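Long-range contacts in PelD (Pseudomonas aeruginosa, PDB 4ETZ), which binds the second messenger cyclic di-GMP and is an effector in pellicle formation by Pseudomonas aeruginosa: residues 42-47 and 61-66; 104-109 and 124-129; 165-170 and 214-219. All coordinates share one frame; numbering follows the deposited sequence.

Contact 1 (42-47 and 61-66); sequences RIAGLY and ATLGEM
Ala44 and Leu63 form an antiparallel hydrogen-bonded pair at the edge of the GAF-domain sheet, where the axes of 43-47 and 61-63 approach to 4.6 Å and run at 170°. Each residue of the pair both gives and takes a bond: Ala44 N reaches Leu63 O at 3.1 Å, and Leu63 N reaches Ala44 O at 2.7 Å. Two residues further on, Leu46 N donates to Ala61 O (3.0 Å, 173°). Between them Gly45 and Thr62 make the non-hydrogen-bonded pair, their CA atoms 4.3 Å apart. Ala44 and Leu63 project from the same face of the sheet, which helix 28-39 covers through Leu32 and Ala36; Leu63 CG also lies against Arg42 O. Beyond Leu63 the chain turns through Gly64, whose positive phi suits glycine, and an inverse gamma turn centred on Glu65, which brings Met66 over the other face. There Ile43 CG2 packs against the Met66 backbone, 3.5 Å from its CA. Met66 sends CG anti to its own N and then bends at chi2 (68°), which lays the thioether across strand 43-47, with SD 3.6 Å from Ala44 C. The thioether passes over the Gly45 backbone, where no side chain intervenes. Tyr47 approaches from the opposite direction along the same face. The methyl of Met66 meets the Tyr47 ring at its edge, near the ring plane, and CE ends 3.4 Å from OH.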
loop_
_atom_site.group_PDB
_atom_site.type_symbol
_atom_site.label_atom_id
_atom_site.label_comp_id
_atom_site.label_asym_id
_atom_site.label_seq_id
_atom_site.Cartn_x
_atom_site.Cartn_y
_atom_site.Cartn_z
ATOM N N ARG A 42 -8.183 -12.527 -20.076
ATOM C CA ARG A 42 -8.018 -12.914 -21.457
ATOM C C ARG A 42 -8.401 -11.748 -22.377
ATOM O O ARG A 42 -7.647 -11.387 -23.272
ATOM C CB ARG A 42 -8.826 -14.188 -21.743
ATOM C CG ARG A 42 -8.415 -14.915 -22.988
ATOM C CD ARG A 42 -7.434 -16.054 -22.701
ATOM N NE ARG A 42 -7.473 -17.054 -23.771
ATOM C CZ ARG A 42 -6.469 -17.346 -24.599
ATOM N NH1 ARG A 42 -5.294 -16.736 -24.498
ATOM N NH2 ARG A 42 -6.643 -18.266 -25.539
ATOM N N ILE A 43 -9.552 -11.137 -22.142
ATOM C CA ILE A 43 -9.915 -9.918 -22.857
ATOM C C ILE A 43 -10.285 -8.763 -21.880
ATOM O O ILE A 43 -11.233 -8.877 -21.102
ATOM C CB ILE A 43 -11.061 -10.153 -23.857
ATOM C CG1 ILE A 43 -10.857 -11.462 -24.658
ATOM C CG2 ILE A 43 -11.124 -9.005 -24.797
ATOM C CD1 ILE A 43 -12.013 -11.737 -25.684
ATOM N N ALA A 44 -9.548 -7.657 -21.968
ATOM C CA ALA A 44 -9.640 -6.555 -21.006
ATOM C C ALA A 44 -9.102 -5.230 -21.590
ATOM O O ALA A 44 -8.273 -5.227 -22.519
ATOM C CB ALA A 44 -8.875 -6.934 -19.691
ATOM N N GLY A 45 -9.610 -4.123 -21.063
ATOM C CA GLY A 45 -9.088 -2.789 -21.328
ATOM C C GLY A 45 -8.841 -2.019 -20.024
ATOM O O GLY A 45 -9.508 -2.243 -18.994
ATOM N N LEU A 46 -7.888 -1.099 -20.086
ATOM C CA LEU A 46 -7.646 -0.151 -19.020
ATOM C C LEU A 46 -8.037 1.259 -19.486
ATOM O O LEU A 46 -7.637 1.716 -20.567
ATOM C CB LEU A 46 -6.169 -0.227 -18.617
ATOM C CG LEU A 46 -5.768 0.636 -17.430
ATOM C CD1 LEU A 46 -6.335 0.040 -16.123
ATOM C CD2 LEU A 46 -4.244 0.820 -17.366
ATOM N N TYR A 47 -8.820 1.958 -18.672
ATOM C CA TYR A 47 -9.353 3.253 -19.075
ATOM C C TYR A 47 -9.075 4.322 -18.015
ATOM O O TYR A 47 -9.116 4.046 -16.802
ATOM C CB TYR A 47 -10.865 3.148 -19.352
ATOM C CG TYR A 47 -11.206 2.081 -20.353
ATOM C CD1 TYR A 47 -11.413 2.385 -21.700
ATOM C CD2 TYR A 47 -11.294 0.751 -19.954
ATOM C CE1 TYR A 47 -11.717 1.368 -22.629
ATOM C CE2 TYR A 47 -11.530 -0.252 -20.841
ATOM C CZ TYR A 47 -11.765 0.047 -22.179
ATOM O OH TYR A 47 -12.013 -1.008 -23.022
ATOM N N ALA A 61 -4.802 0.973 -22.784
ATOM C CA ALA A 61 -4.156 -0.286 -23.154
ATOM C C ALA A 61 -5.245 -1.338 -23.244
ATOM O O ALA A 61 -6.264 -1.208 -22.572
ATOM C CB ALA A 61 -3.106 -0.676 -22.122
ATOM N N THR A 62 -5.056 -2.343 -24.111
ATOM C CA THR A 62 -5.986 -3.476 -24.211
ATOM C C THR A 62 -5.239 -4.810 -24.188
ATOM O O THR A 62 -4.031 -4.876 -24.414
ATOM C CB THR A 62 -6.878 -3.436 -25.486
ATOM O OG1 THR A 62 -6.059 -3.514 -26.652
ATOM C CG2 THR A 62 -7.741 -2.175 -25.547
ATOM N N LEU A 63 -5.972 -5.869 -23.881
ATOM C CA LEU A 63 -5.447 -7.215 -23.852
ATOM C C LEU A 63 -6.456 -8.034 -24.633
ATOM O O LEU A 63 -7.678 -7.943 -24.412
ATOM C CB LEU A 63 -5.309 -7.736 -22.407
ATOM C CG LEU A 63 -5.064 -9.246 -22.205
ATOM C CD1 LEU A 63 -3.588 -9.594 -22.305
ATOM C CD2 LEU A 63 -5.606 -9.722 -20.866
ATOM N N GLY A 64 -5.930 -8.824 -25.566
ATOM C CA GLY A 64 -6.751 -9.557 -26.510
ATOM C C GLY A 64 -7.576 -8.584 -27.312
ATOM O O GLY A 64 -7.237 -7.395 -27.425
ATOM N N GLU A 65 -8.688 -9.085 -27.824
ATOM C CA GLU A 65 -9.522 -8.327 -28.725
ATOM C C GLU A 65 -10.674 -7.681 -27.987
ATOM O O GLU A 65 -11.830 -8.113 -28.059
ATOM C CB GLU A 65 -9.986 -9.196 -29.899
ATOM C CG GLU A 65 -8.893 -9.397 -30.963
ATOM C CD GLU A 65 -7.911 -10.497 -30.608
ATOM O OE1 GLU A 65 -8.331 -11.678 -30.594
ATOM O OE2 GLU A 65 -6.712 -10.191 -30.367
ATOM N N MET A 66 -10.324 -6.632 -27.254
ATOM C CA MET A 66 -11.270 -5.904 -26.431
ATOM C C MET A 66 -12.132 -5.056 -27.331
ATOM O O MET A 66 -11.586 -4.286 -28.100
ATOM C CB MET A 66 -10.505 -4.987 -25.487
ATOM C CG MET A 66 -11.402 -4.228 -24.545
ATOM S SD MET A 66 -12.193 -5.340 -23.353
ATOM C CE MET A 66 -13.267 -4.156 -22.578
#

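Contact 2 (104-109 and 124-129); sequences LQVCVP and EQMPFF
Glu124 O sits over one face of the Gln105 amide, almost directly above CD (3.3 Å), with Gln125 CA above the same face; the amide and the 124-125 peptide are inclined at about 45°. Met126 N lies past the amide's end, 3.0 Å from the atom modelled as NE2 in Gln105. The amide is probably turned over in the model, so the identity of its ends remains open. The Glu124 carboxylate, the second flat group, has CD2 of Leu104 3.9 Å from its OE1, tilted out of the carboxylate plane. This buried oxygen has no polar partner in the model, a setting that could favour the protonated acid. Both segments carry classic beta bulges of the GAF-domain sheet, Gln105 and Val106 facing Val123, Glu124 and Gln125 facing Ile43, and the chain turns a corner at Glu124 as it leaves strand 117-123. After the corner, Met126 places CG between its backbone N and carbonyl carbon (chi1 52°), sending the thioether back toward strand 106-111. It crosses Val106 at about a right angle, SD of Met126 touching CG2 of Val106 at 3.6 Å. Helix 133-151 closes over this pair, Phe136 on Val106 and Thr135 on Met126.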
loop_
_atom_site.group_PDB
_atom_site.type_symbol
_atom_site.label_atom_id
_atom_site.label_comp_id
_atom_site.label_asym_id
_atom_site.label_seq_id
_atom_site.Cartn_x
_atom_site.Cartn_y
_atom_site.Cartn_z
ATOM N N LEU A 104 -19.686 -7.297 -20.490
ATOM C CA LEU A 104 -18.601 -7.263 -19.542
ATOM C C LEU A 104 -18.832 -8.246 -18.431
ATOM O O LEU A 104 -19.961 -8.489 -18.026
ATOM C CB LEU A 104 -18.469 -5.849 -18.964
ATOM C CG LEU A 104 -18.071 -4.842 -20.032
ATOM C CD1 LEU A 104 -17.974 -3.451 -19.427
ATOM C CD2 LEU A 104 -16.757 -5.269 -20.683
ATOM N N GLN A 105 -17.746 -8.825 -17.948
ATOM C CA GLN A 105 -17.817 -9.749 -16.842
ATOM C C GLN A 105 -17.533 -9.140 -15.466
ATOM O O GLN A 105 -18.228 -9.454 -14.503
ATOM C CB GLN A 105 -16.917 -10.941 -17.111
ATOM C CG GLN A 105 -17.501 -11.858 -18.168
ATOM C CD GLN A 105 -16.621 -13.049 -18.479
ATOM O OE1 GLN A 105 -17.031 -13.947 -19.223
ATOM N NE2 GLN A 105 -15.415 -13.066 -17.932
ATOM N N VAL A 106 -16.488 -8.311 -15.382
ATOM C CA VAL A 106 -16.059 -7.660 -14.122
ATOM C C VAL A 106 -15.584 -6.270 -14.470
ATOM O O VAL A 106 -14.926 -6.064 -15.496
ATOM C CB VAL A 106 -14.816 -8.312 -13.457
ATOM C CG1 VAL A 106 -14.674 -7.822 -11.981
ATOM C CG2 VAL A 106 -14.867 -9.808 -13.499
ATOM N N CYS A 107 -15.876 -5.319 -13.603
ATOM C CA CYS A 107 -15.236 -4.004 -13.658
ATOM C C CYS A 107 -14.535 -3.731 -12.327
ATOM O O CYS A 107 -15.136 -3.925 -11.261
ATOM C CB CYS A 107 -16.262 -2.922 -13.943
ATOM S SG CYS A 107 -16.787 -2.826 -15.689
ATOM N N VAL A 108 -13.266 -3.312 -12.402
ATOM C CA VAL A 108 -12.447 -3.013 -11.220
ATOM C C VAL A 108 -11.952 -1.563 -11.311
ATOM O O VAL A 108 -11.102 -1.248 -12.162
ATOM C CB VAL A 108 -11.222 -3.931 -11.098
ATOM C CG1 VAL A 108 -10.526 -3.738 -9.725
ATOM C CG2 VAL A 108 -11.614 -5.376 -11.302
ATOM N N PRO A 109 -12.482 -0.683 -10.438
ATOM C CA PRO A 109 -11.968 0.674 -10.389
ATOM C C PRO A 109 -10.641 0.727 -9.606
ATOM O O PRO A 109 -10.463 -0.045 -8.671
ATOM C CB PRO A 109 -13.064 1.428 -9.632
ATOM C CG PRO A 109 -13.683 0.394 -8.673
ATOM C CD PRO A 109 -13.275 -1.007 -9.238
ATOM N N GLU A 124 -13.686 -8.221 -20.276
ATOM C CA GLU A 124 -14.601 -8.866 -21.235
ATOM C C GLU A 124 -14.666 -10.358 -20.959
ATOM O O GLU A 124 -15.749 -10.948 -20.923
ATOM C CB GLU A 124 -14.105 -8.644 -22.680
ATOM C CG GLU A 124 -14.824 -9.474 -23.750
ATOM C CD GLU A 124 -16.159 -8.896 -24.085
ATOM O OE1 GLU A 124 -16.387 -7.740 -23.699
ATOM O OE2 GLU A 124 -16.980 -9.576 -24.736
ATOM N N GLN A 125 -13.506 -10.965 -20.771
ATOM C CA GLN A 125 -13.408 -12.416 -20.685
ATOM C C GLN A 125 -12.279 -12.800 -19.755
ATOM O O GLN A 125 -11.172 -12.257 -19.832
ATOM C CB GLN A 125 -13.220 -13.062 -22.096
ATOM C CG GLN A 125 -12.494 -14.438 -22.099
ATOM C CD GLN A 125 -12.346 -15.074 -23.507
ATOM O OE1 GLN A 125 -13.196 -14.900 -24.378
ATOM N NE2 GLN A 125 -11.263 -15.830 -23.706
ATOM N N MET A 126 -12.585 -13.723 -18.850
ATOM C CA MET A 126 -11.584 -14.380 -18.036
ATOM C C MET A 126 -12.123 -15.789 -17.858
ATOM O O MET A 126 -13.312 -15.992 -17.981
ATOM C CB MET A 126 -11.392 -13.666 -16.668
ATOM C CG MET A 126 -12.681 -13.439 -15.870
ATOM S SD MET A 126 -12.537 -12.307 -14.473
ATOM C CE MET A 126 -11.604 -13.309 -13.330
ATOM N N PRO A 127 -11.242 -16.768 -17.605
ATOM C CA PRO A 127 -11.663 -18.146 -17.457
ATOM C C PRO A 127 -12.655 -18.296 -16.304
ATOM O O PRO A 127 -12.455 -17.737 -15.207
ATOM C CB PRO A 127 -10.360 -18.874 -17.124
ATOM C CG PRO A 127 -9.279 -17.972 -17.643
ATOM C CD PRO A 127 -9.791 -16.614 -17.411
ATOM N N PHE A 128 -13.717 -19.045 -16.557
ATOM C CA PHE A 128 -14.745 -19.231 -15.557
ATOM C C PHE A 128 -14.267 -19.782 -14.222
ATOM O O PHE A 128 -14.782 -19.411 -13.185
ATOM C CB PHE A 128 -15.899 -20.087 -16.081
ATOM C CG PHE A 128 -17.161 -19.843 -15.339
ATOM C CD1 PHE A 128 -17.952 -18.735 -15.651
ATOM C CD2 PHE A 128 -17.521 -20.662 -14.265
ATOM C CE1 PHE A 128 -19.115 -18.469 -14.936
ATOM C CE2 PHE A 128 -18.690 -20.412 -13.538
ATOM C CZ PHE A 128 -19.491 -19.308 -13.881
ATOM N N PHE A 129 -13.271 -20.656 -14.243
ATOM C CA PHE A 129 -12.814 -21.254 -13.013
ATOM C C PHE A 129 -12.127 -20.239 -12.091
ATOM O O PHE A 129 -12.008 -20.506 -10.895
ATOM C CB PHE A 129 -11.945 -22.517 -13.286
ATOM C CG PHE A 129 -10.637 -22.218 -13.986
ATOM C CD1 PHE A 129 -9.514 -21.916 -13.261
ATOM C CD2 PHE A 129 -10.553 -22.229 -15.384
ATOM C CE1 PHE A 129 -8.305 -21.609 -13.900
ATOM C CE2 PHE A 129 -9.341 -21.924 -16.029
ATOM C CZ PHE A 129 -8.223 -21.624 -15.281
#

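Contact 3 (165-170 and 214-219); sequences QRFSQY and VQLRLR
In the GGDEF domain, helix 162-181 packs on strand 214-219 at the edge of the sheet, with Phe167 and Tyr170 gripping Val214, the residue after Asp213, which binds cyclic di-GMP. The helix and strand axes approach to 8.0 Å and cross at -129°. No hydrogen bond joins the two segments; the contact is apolar. Val214 divides its branches: CG1 lies over one face of the Tyr170 ring, 3.9 Å from the ring centroid and 21° off the normal, a CH-pi contact, while CG2 rests 3.8 Å from Phe167 CD1. Arg166 CD lies 3.6 Å from Val214 CG1. Phe167 holds CG anti to its backbone N (chi1 -175°), which carries the ring out to the strand. Leu216 CB makes a CH-pi contact over one face of that ring, offset toward the rim, 4.2 Å from the Phe167 centroid, and Val214 O sits in the ring plane at its edge, 3.7 Å from Phe167 CE1. One carbon further out, Leu216 CG meets Phe167 CB at 3.7 Å. The Phe167 ring also touches Leu228 and Leu230 of neighbouring strand 225-231, and the Tyr170 hydroxyl is hydrogen-bonded to Arg11 of helix 2-16.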
loop_
_atom_site.group_PDB
_atom_site.type_symbol
_atom_site.label_atom_id
_atom_site.label_comp_id
_atom_site.label_asym_id
_atom_site.label_seq_id
_atom_site.Cartn_x
_atom_site.Cartn_y
_atom_site.Cartn_z
ATOM N N GLN A 165 3.841 12.205 4.825
ATOM C CA GLN A 165 2.701 11.939 3.943
ATOM C C GLN A 165 2.698 10.522 3.421
ATOM O O GLN A 165 1.651 9.862 3.442
ATOM C CB GLN A 165 2.627 12.933 2.781
ATOM C CG GLN A 165 1.953 14.243 3.148
ATOM C CD GLN A 165 1.525 15.036 1.923
ATOM O OE1 GLN A 165 0.740 14.561 1.096
ATOM N NE2 GLN A 165 2.028 16.263 1.814
ATOM N N ARG A 166 3.861 10.039 2.972
ATOM C CA ARG A 166 3.926 8.678 2.475
ATOM C C ARG A 166 3.665 7.674 3.611
ATOM O O ARG A 166 3.054 6.645 3.391
ATOM C CB ARG A 166 5.218 8.365 1.702
ATOM C CG ARG A 166 6.457 8.053 2.521
ATOM C CD ARG A 166 7.304 6.918 1.876
ATOM N NE ARG A 166 7.674 7.186 0.485
ATOM C CZ ARG A 166 8.781 7.816 0.095
ATOM N NH1 ARG A 166 9.661 8.260 0.991
ATOM N NH2 ARG A 166 9.013 7.996 -1.203
ATOM N N PHE A 167 4.130 7.989 4.819
ATOM C CA PHE A 167 3.895 7.090 5.919
ATOM C C PHE A 167 2.374 6.939 6.114
ATOM O O PHE A 167 1.883 5.854 6.129
ATOM C CB PHE A 167 4.585 7.532 7.231
ATOM C CG PHE A 167 4.441 6.520 8.337
ATOM C CD1 PHE A 167 5.344 5.458 8.435
ATOM C CD2 PHE A 167 3.377 6.587 9.232
ATOM C CE1 PHE A 167 5.210 4.473 9.420
ATOM C CE2 PHE A 167 3.230 5.592 10.233
ATOM C CZ PHE A 167 4.160 4.528 10.306
ATOM N N SER A 168 1.647 8.035 6.285
ATOM C CA SER A 168 0.228 7.912 6.600
ATOM C C SER A 168 -0.630 7.317 5.465
ATOM O O SER A 168 -1.562 6.553 5.724
ATOM C CB SER A 168 -0.316 9.240 7.095
ATOM O OG SER A 168 0.226 10.259 6.291
ATOM N N GLN A 169 -0.288 7.607 4.213
ATOM C CA GLN A 169 -1.001 6.988 3.091
ATOM C C GLN A 169 -0.764 5.491 3.044
ATOM O O GLN A 169 -1.682 4.714 2.772
ATOM C CB GLN A 169 -0.681 7.661 1.742
ATOM C CG GLN A 169 0.775 8.006 1.488
ATOM C CD GLN A 169 0.999 8.866 0.223
ATOM O OE1 GLN A 169 1.602 8.400 -0.760
ATOM N NE2 GLN A 169 0.518 10.119 0.248
ATOM N N TYR A 170 0.466 5.071 3.311
ATOM C CA TYR A 170 0.740 3.646 3.371
ATOM C C TYR A 170 0.021 2.954 4.535
ATOM O O TYR A 170 -0.333 1.767 4.436
ATOM C CB TYR A 170 2.232 3.386 3.516
ATOM C CG TYR A 170 3.022 3.272 2.222
ATOM C CD1 TYR A 170 3.836 2.169 1.997
ATOM C CD2 TYR A 170 3.006 4.298 1.258
ATOM C CE1 TYR A 170 4.605 2.053 0.844
ATOM C CE2 TYR A 170 3.784 4.206 0.085
ATOM C CZ TYR A 170 4.586 3.074 -0.110
ATOM O OH TYR A 170 5.364 2.913 -1.250
ATOM N N VAL A 214 7.806 1.332 5.339
ATOM C CA VAL A 214 8.045 2.767 5.432
ATOM C C VAL A 214 8.322 3.151 6.881
ATOM O O VAL A 214 7.868 2.471 7.800
ATOM C CB VAL A 214 6.888 3.626 4.873
ATOM C CG1 VAL A 214 6.918 3.615 3.296
ATOM C CG2 VAL A 214 5.569 3.142 5.405
ATOM N N GLN A 215 9.046 4.254 7.054
ATOM C CA GLN A 215 9.493 4.679 8.363
ATOM C C GLN A 215 9.194 6.143 8.612
ATOM O O GLN A 215 9.139 6.973 7.698
ATOM C CB GLN A 215 10.997 4.428 8.546
ATOM C CG GLN A 215 11.464 2.973 8.366
ATOM C CD GLN A 215 12.932 2.784 8.693
ATOM O OE1 GLN A 215 13.667 3.759 8.793
ATOM N NE2 GLN A 215 13.363 1.518 8.882
ATOM N N LEU A 216 9.043 6.475 9.877
ATOM C CA LEU A 216 8.894 7.846 10.260
ATOM C C LEU A 216 9.725 8.119 11.512
ATOM O O LEU A 216 9.583 7.439 12.534
ATOM C CB LEU A 216 7.412 8.145 10.506
ATOM C CG LEU A 216 6.671 9.277 9.783
ATOM C CD1 LEU A 216 5.474 9.690 10.627
ATOM C CD2 LEU A 216 7.539 10.501 9.444
ATOM N N ARG A 217 10.600 9.120 11.417
ATOM C CA ARG A 217 11.417 9.557 12.552
ATOM C C ARG A 217 10.675 10.652 13.309
ATOM O O ARG A 217 10.372 11.716 12.739
ATOM C CB ARG A 217 12.763 10.083 12.066
ATOM C CG ARG A 217 13.501 9.123 11.147
ATOM C CD ARG A 217 14.723 9.809 10.545
ATOM N NE ARG A 217 14.527 10.280 9.171
ATOM C CZ ARG A 217 15.499 10.782 8.406
ATOM N NH1 ARG A 217 16.749 10.886 8.875
ATOM N NH2 ARG A 217 15.222 11.184 7.168
ATOM N N LEU A 218 10.391 10.398 14.587
ATOM C CA LEU A 218 9.605 11.323 15.401
ATOM C C LEU A 218 10.214 11.548 16.790
ATOM O O LEU A 218 11.145 10.849 17.192
ATOM C CB LEU A 218 8.148 10.832 15.521
ATOM C CG LEU A 218 7.329 10.687 14.224
ATOM C CD1 LEU A 218 6.088 9.831 14.427
ATOM C CD2 LEU A 218 6.958 12.046 13.638
ATOM N N ARG A 219 9.695 12.544 17.499
ATOM C CA ARG A 219 9.974 12.744 18.919
ATOM C C ARG A 219 8.645 12.661 19.656
ATOM O O ARG A 219 7.657 13.254 19.216
ATOM C CB ARG A 219 10.622 14.107 19.160
ATOM C CG ARG A 219 12.015 14.259 18.546
ATOM C CD ARG A 219 13.110 13.860 19.523
ATOM N NE ARG A 219 14.437 14.066 18.951
ATOM C CZ ARG A 219 15.576 14.017 19.632
ATOM N NH1 ARG A 219 15.584 13.772 20.939
ATOM N NH2 ARG A 219 16.719 14.208 18.994
#

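In the fold
Contacts 1 and 2 belong to one GAF-domain sheet, their centres 11 Å apart, and they touch directly: Ile43 O and Glu124 N probably form a hydrogen bond, and Met66 packs against both Glu124 and Leu104. Contact 3 lies in the GGDEF domain, on the other side of the chain's centre, about 37 Å from contact 1 between centres. All three are partly buried, but only contact 1 has exposed residues among those that touch. It is edge-strand pairing held by backbone bonds; contact 2, at bulges and a corner, sets side chains against backbone and each other, with no clear bond across; contact 3 is apolar helix-on-sheet packing, nearest the chain's centre and the bound cyclic di-GMP.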